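Local coordinates for mandelate racemase/muconate lactonizing enzyme family protein (Azoarcus sp., PDB 2QDE) that belongs to the enolase superfamily, pairing a capping N-terminal domain with a modified TIM barrel that holds a barium ion in this model, at residues His162-Lys167 with Val190-Asp195; Ile194-Ala199 with Ser218-Pro223. All coordinates share one frame; numbering follows the deposited sequence.

Contact 1: residues His162-Lys167 with Val190-Asp195; sequences HFVKLK and VDLFID. With BA (barium ion), chain I.
Strands 164-167 and 192-195 run parallel, their axes 30° apart and 4.5 Å at closest approach, with four backbone hydrogen bonds alternating between them from Val-164 N to Asp-191 O through to Asp-195 N to Leu-166 O. They are successive strands of the modified TIM barrel, joined through helix 172-186 as a beta-alpha-beta unit. Lys-165, Phe-193 and Asp-195 share one face, and the Phe-163 ring, just ahead of the strand, meets the Phe-193 ring. Both phenylalanines hold CG between the backbone N and the carbonyl carbon, and their rings cross obliquely, Phe-163 CD1 lying 3.5 Å from Phe-193 CE2. Lys-165 sets CB over a face of the Phe-193 ring, offset toward the rim, and its extended chain passes CD at 3.6 Å from Phe-193 CE1. On the other face Leu-192 CD1 touches both Val-164 CG1 (3.8 Å) and Leu-166 CD1 (3.9 Å), under helices 146-159 and 172-186. Lys-165 NZ reaches Asp-195 OD2 at 2.8 Å in a salt bridge, from about 30° above the carboxylate plane. The ammonium also pairs with Glu-221, so it probably offsets the charge of two metal-binding carboxylates. Asp-195 OD2 itself binds the barium ion at 2.7 Å.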
loop_
_atom_site.group_PDB
_atom_site.type_symbol
_atom_site.label_atom_id
_atom_site.label_comp_id
_atom_site.label_asym_id
_atom_site.label_seq_id
_atom_site.Cartn_x
_atom_site.Cartn_y
_atom_site.Cartn_z
ATOM N N HIS A 162 -27.909 25.092 17.828
ATOM C CA HIS A 162 -28.037 23.883 17.018
ATOM C C HIS A 162 -27.377 22.592 17.480
ATOM O O HIS A 162 -27.693 21.520 16.969
ATOM C CB HIS A 162 -27.596 24.245 15.605
ATOM C CG HIS A 162 -28.277 25.471 15.086
ATOM N ND1 HIS A 162 -29.425 25.419 14.324
ATOM C CD2 HIS A 162 -28.028 26.784 15.300
ATOM C CE1 HIS A 162 -29.852 26.648 14.092
ATOM N NE2 HIS A 162 -29.023 27.494 14.676
ATOM N N PHE A 163 -26.441 22.685 18.412
ATOM C CA PHE A 163 -25.832 21.481 18.951
ATOM C C PHE A 163 -25.272 21.772 20.323
ATOM O O PHE A 163 -25.190 22.930 20.730
ATOM C CB PHE A 163 -24.761 20.899 18.002
ATOM C CG PHE A 163 -23.552 21.767 17.801
ATOM C CD1 PHE A 163 -22.586 21.889 18.794
ATOM C CD2 PHE A 163 -23.347 22.409 16.581
ATOM C CE1 PHE A 163 -21.425 22.632 18.569
ATOM C CE2 PHE A 163 -22.193 23.149 16.345
ATOM C CZ PHE A 163 -21.231 23.261 17.338
ATOM N N VAL A 164 -24.916 20.719 21.046
ATOM C CA VAL A 164 -24.371 20.858 22.384
ATOM C C VAL A 164 -23.100 20.025 22.502
ATOM O O VAL A 164 -23.126 18.815 22.294
ATOM C CB VAL A 164 -25.399 20.387 23.437
ATOM C CG1 VAL A 164 -24.757 20.333 24.811
ATOM C CG2 VAL A 164 -26.599 21.330 23.444
ATOM N N LYS A 165 -21.997 20.678 22.851
ATOM C CA LYS A 165 -20.708 20.013 22.990
ATOM C C LYS A 165 -20.258 19.976 24.456
ATOM O O LYS A 165 -20.361 20.983 25.154
ATOM C CB LYS A 165 -19.673 20.754 22.139
ATOM C CG LYS A 165 -18.232 20.328 22.362
ATOM C CD LYS A 165 -17.307 21.087 21.419
ATOM C CE LYS A 165 -15.869 21.004 21.861
ATOM N NZ LYS A 165 -14.969 21.671 20.892
ATOM N N LEU A 166 -19.767 18.819 24.907
ATOM C CA LEU A 166 -19.300 18.652 26.283
ATOM C C LEU A 166 -17.799 18.366 26.322
ATOM O O LEU A 166 -17.240 17.801 25.380
ATOM C CB LEU A 166 -20.034 17.478 26.971
ATOM C CG LEU A 166 -21.557 17.409 26.805
ATOM C CD1 LEU A 166 -22.074 16.087 27.339
ATOM C CD2 LEU A 166 -22.229 18.585 27.519
ATOM N N LYS A 167 -17.139 18.773 27.399
ATOM C CA LYS A 167 -15.715 18.485 27.548
ATOM C C LYS A 167 -15.578 17.283 28.471
ATOM O O LYS A 167 -16.112 17.289 29.583
ATOM C CB LYS A 167 -14.985 19.694 28.133
ATOM C CG LYS A 167 -15.035 20.896 27.215
ATOM C CD LYS A 167 -14.124 22.028 27.652
ATOM C CE LYS A 167 -14.147 23.143 26.613
ATOM N NZ LYS A 167 -13.403 24.354 27.078
ATOM N N VAL A 190 -31.453 15.546 19.795
ATOM C CA VAL A 190 -30.498 16.650 19.867
ATOM C C VAL A 190 -29.082 16.214 19.485
ATOM O O VAL A 190 -28.634 15.137 19.880
ATOM C CB VAL A 190 -30.470 17.252 21.284
ATOM C CG1 VAL A 190 -29.262 18.164 21.451
ATOM C CG2 VAL A 190 -31.751 18.023 21.535
ATOM N N ASP A 191 -28.405 17.056 18.701
ATOM C CA ASP A 191 -27.028 16.815 18.259
ATOM C C ASP A 191 -26.121 17.023 19.477
ATOM O O ASP A 191 -25.880 18.151 19.896
ATOM C CB ASP A 191 -26.659 17.811 17.146
ATOM C CG ASP A 191 -25.220 17.652 16.644
ATOM O OD1 ASP A 191 -24.419 16.933 17.280
ATOM O OD2 ASP A 191 -24.883 18.268 15.610
ATOM N N LEU A 192 -25.632 15.928 20.046
ATOM C CA LEU A 192 -24.777 15.988 21.226
ATOM C C LEU A 192 -23.458 15.247 21.000
ATOM O O LEU A 192 -23.457 14.123 20.499
ATOM C CB LEU A 192 -25.513 15.360 22.413
ATOM C CG LEU A 192 -24.748 15.211 23.728
ATOM C CD1 LEU A 192 -24.487 16.591 24.323
ATOM C CD2 LEU A 192 -25.550 14.344 24.696
ATOM N N PHE A 193 -22.336 15.878 21.347
ATOM C CA PHE A 193 -21.043 15.217 21.204
ATOM C C PHE A 193 -20.051 15.674 22.263
ATOM O O PHE A 193 -20.329 16.609 23.012
ATOM C CB PHE A 193 -20.472 15.389 19.780
ATOM C CG PHE A 193 -20.138 16.805 19.396
ATOM C CD1 PHE A 193 -18.834 17.285 19.517
ATOM C CD2 PHE A 193 -21.112 17.638 18.833
ATOM C CE1 PHE A 193 -18.496 18.579 19.076
ATOM C CE2 PHE A 193 -20.791 18.931 18.389
ATOM C CZ PHE A 193 -19.478 19.401 18.507
ATOM N N ILE A 194 -18.906 15.002 22.342
ATOM C CA ILE A 194 -17.900 15.342 23.344
ATOM C C ILE A 194 -16.521 15.623 22.752
ATOM O O ILE A 194 -16.189 15.144 21.667
ATOM C CB ILE A 194 -17.761 14.216 24.386
ATOM C CG1 ILE A 194 -17.372 12.906 23.690
ATOM C CG2 ILE A 194 -19.072 14.048 25.143
ATOM C CD1 ILE A 194 -17.092 11.763 24.649
ATOM N N ASP A 195 -15.728 16.396 23.486
ATOM C CA ASP A 195 -14.381 16.787 23.072
ATOM C C ASP A 195 -13.385 16.267 24.111
ATOM O O ASP A 195 -13.519 16.559 25.296
ATOM C CB ASP A 195 -14.313 18.309 22.988
ATOM C CG ASP A 195 -13.038 18.812 22.343
ATOM O OD1 ASP A 195 -12.096 18.017 22.151
ATOM O OD2 ASP A 195 -12.976 20.025 22.040
HETATM BA BA BA I . -10.521 20.398 20.899
HETATM O O HOH W 1 -29.617 19.347 17.780
#

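Contact 2: residues Ile194-Ala199 with Ser218-Pro223; sequences IDINGA and SKIEQP. With BA (barium ion), chain I.
Asp-195 and Glu-221 both carry CG anti to the backbone N (chi1 -170° and -174°), and Glu-221 continues extended, so neighbouring parallel strands deliver two carboxylates to one barium ion. The carboxylate planes stack 28° apart, with Asp-195 OD2 only 2.9 Å from Glu-221 OE2, two acceptor oxygens that would repel each other, probably offset by the shared cation and by Lys-165, salt-bridged to both residues. Asn-197, its CG beside the backbone N, brings OD1 to 2.8 Å from the barium, and Asp-246 completes the protein ligands. An Asx turn, in which Asn-197 N donates to Asp-195 OD1 from above the carboxylate plane, ties two of these ligands together. Along the backbone, Ile-196 N gives Glu-221 O a nearly straight bond of 2.9 Å, and Gly-198, at positive phi within a type I' turn, donates its N-H to Gln-222 O, N to O 2.6 Å. On the face away from the metal, Ile-194 and Ile-220 lie side by side, Ile-194 CG1 3.6 Å from Ile-220 CD1. The metal ligands gather at the C-terminal ends of strands 192-195 and 220-221, with Asn-197 in the loop after the first; strand 243-245 hydrogen-bonds to Ile-220, and helix 229-236 backs Gln-222 and Pro-223.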
loop_
_atom_site.group_PDB
_atom_site.type_symbol
_atom_site.label_atom_id
_atom_site.label_comp_id
_atom_site.label_asym_id
_atom_site.label_seq_id
_atom_site.Cartn_x
_atom_site.Cartn_y
_atom_site.Cartn_z
ATOM N N ILE A 194 -18.906 15.002 22.342
ATOM C CA ILE A 194 -17.900 15.342 23.344
ATOM C C ILE A 194 -16.521 15.623 22.752
ATOM O O ILE A 194 -16.189 15.144 21.667
ATOM C CB ILE A 194 -17.761 14.216 24.386
ATOM C CG1 ILE A 194 -17.372 12.906 23.690
ATOM C CG2 ILE A 194 -19.072 14.048 25.143
ATOM C CD1 ILE A 194 -17.092 11.763 24.649
ATOM N N ASP A 195 -15.728 16.396 23.486
ATOM C CA ASP A 195 -14.381 16.787 23.072
ATOM C C ASP A 195 -13.385 16.267 24.111
ATOM O O ASP A 195 -13.519 16.559 25.296
ATOM C CB ASP A 195 -14.313 18.309 22.988
ATOM C CG ASP A 195 -13.038 18.812 22.343
ATOM O OD1 ASP A 195 -12.096 18.017 22.151
ATOM O OD2 ASP A 195 -12.976 20.025 22.040
ATOM N N ILE A 196 -12.394 15.500 23.661
ATOM C CA ILE A 196 -11.396 14.908 24.552
ATOM C C ILE A 196 -10.077 15.676 24.579
ATOM O O ILE A 196 -9.260 15.486 25.478
ATOM C CB ILE A 196 -11.088 13.450 24.138
ATOM C CG1 ILE A 196 -12.380 12.737 23.726
ATOM C CG2 ILE A 196 -10.445 12.704 25.292
ATOM C CD1 ILE A 196 -13.440 12.689 24.818
ATOM N N ASN A 197 -9.866 16.533 23.585
ATOM C CA ASN A 197 -8.641 17.322 23.502
ATOM C C ASN A 197 -7.386 16.436 23.447
ATOM O O ASN A 197 -6.320 16.817 23.941
ATOM C CB ASN A 197 -8.542 18.303 24.686
ATOM C CG ASN A 197 -9.554 19.442 24.596
ATOM O OD1 ASN A 197 -9.627 20.151 23.586
ATOM N ND2 ASN A 197 -10.331 19.627 25.655
ATOM N N GLY A 198 -7.528 15.257 22.847
ATOM C CA GLY A 198 -6.410 14.340 22.690
ATOM C C GLY A 198 -5.769 13.762 23.938
ATOM O O GLY A 198 -4.604 13.353 23.909
ATOM N N ALA A 199 -6.530 13.684 25.021
ATOM C CA ALA A 199 -6.009 13.179 26.288
ATOM C C ALA A 199 -5.966 11.657 26.468
ATOM O O ALA A 199 -5.454 11.179 27.486
ATOM C CB ALA A 199 -6.801 13.806 27.449
ATOM N N SER A 218 -23.135 12.197 18.421
ATOM C CA SER A 218 -22.941 12.431 16.995
ATOM C C SER A 218 -21.482 12.238 16.588
ATOM O O SER A 218 -21.191 11.940 15.430
ATOM C CB SER A 218 -23.407 13.838 16.604
ATOM O OG SER A 218 -22.583 14.834 17.182
ATOM N N LYS A 219 -20.566 12.395 17.542
ATOM C CA LYS A 219 -19.142 12.239 17.257
ATOM C C LYS A 219 -18.275 12.379 18.502
ATOM O O LYS A 219 -18.749 12.813 19.556
ATOM C CB LYS A 219 -18.707 13.290 16.225
ATOM C CG LYS A 219 -19.209 14.706 16.542
ATOM C CD LYS A 219 -18.826 15.699 15.455
ATOM C CE LYS A 219 -19.655 16.973 15.527
ATOM N NZ LYS A 219 -21.076 16.723 15.193
ATOM N N ILE A 220 -17.008 11.990 18.371
ATOM C CA ILE A 220 -16.023 12.112 19.443
ATOM C C ILE A 220 -14.917 13.011 18.893
ATOM O O ILE A 220 -14.252 12.654 17.923
ATOM C CB ILE A 220 -15.375 10.759 19.822
ATOM C CG1 ILE A 220 -16.450 9.729 20.189
ATOM C CG2 ILE A 220 -14.425 10.967 20.994
ATOM C CD1 ILE A 220 -17.316 10.141 21.339
ATOM N N GLU A 221 -14.725 14.177 19.499
ATOM C CA GLU A 221 -13.699 15.101 19.033
ATOM C C GLU A 221 -12.309 14.826 19.609
ATOM O O GLU A 221 -12.110 14.839 20.830
ATOM C CB GLU A 221 -14.100 16.540 19.354
ATOM C CG GLU A 221 -13.158 17.596 18.768
ATOM C CD GLU A 221 -13.567 19.016 19.138
ATOM O OE1 GLU A 221 -14.782 19.243 19.343
ATOM O OE2 GLU A 221 -12.676 19.902 19.203
ATOM N N GLN A 222 -11.358 14.582 18.710
ATOM C CA GLN A 222 -9.958 14.321 19.050
ATOM C C GLN A 222 -9.725 13.468 20.299
ATOM O O GLN A 222 -9.245 13.969 21.326
ATOM C CB GLN A 222 -9.203 15.643 19.218
ATOM C CG GLN A 222 -7.689 15.488 19.170
ATOM C CD GLN A 222 -7.184 15.180 17.771
ATOM O OE1 GLN A 222 -6.367 14.277 17.577
ATOM N NE2 GLN A 222 -7.664 15.934 16.789
ATOM N N PRO A 223 -10.047 12.170 20.228
ATOM C CA PRO A 223 -9.844 11.302 21.388
ATOM C C PRO A 223 -8.368 11.026 21.686
ATOM O O PRO A 223 -7.975 10.921 22.850
ATOM C CB PRO A 223 -10.611 10.031 21.010
ATOM C CG PRO A 223 -10.497 9.997 19.529
ATOM C CD PRO A 223 -10.709 11.439 19.130
HETATM BA BA BA I . -10.521 20.398 20.899
#

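In the fold
Contacts 1 and 2 lie about 10 Å apart, centre to centre, and share strand 192-195, whose two sides are paired with 164-167 and 220-221 in the same barrel sheet. Along the chain they form consecutive beta-alpha-beta units, the first crossing over through helix 172-186 and the second through helix 202-212. Ile-194 and Asp-195 belong to both. At the strand beginnings the contacts also meet directly, through a probable hydrogen bond between Asp-191 OD1 and Ser-218 OG and the packing of Phe-193 against Lys-219. At the strand ends, 192-195 and 220-221, with the loop after 192-195, supply three of the four residues that bind barium, while strand 164-167 adds Lys-165 beside the carboxylates.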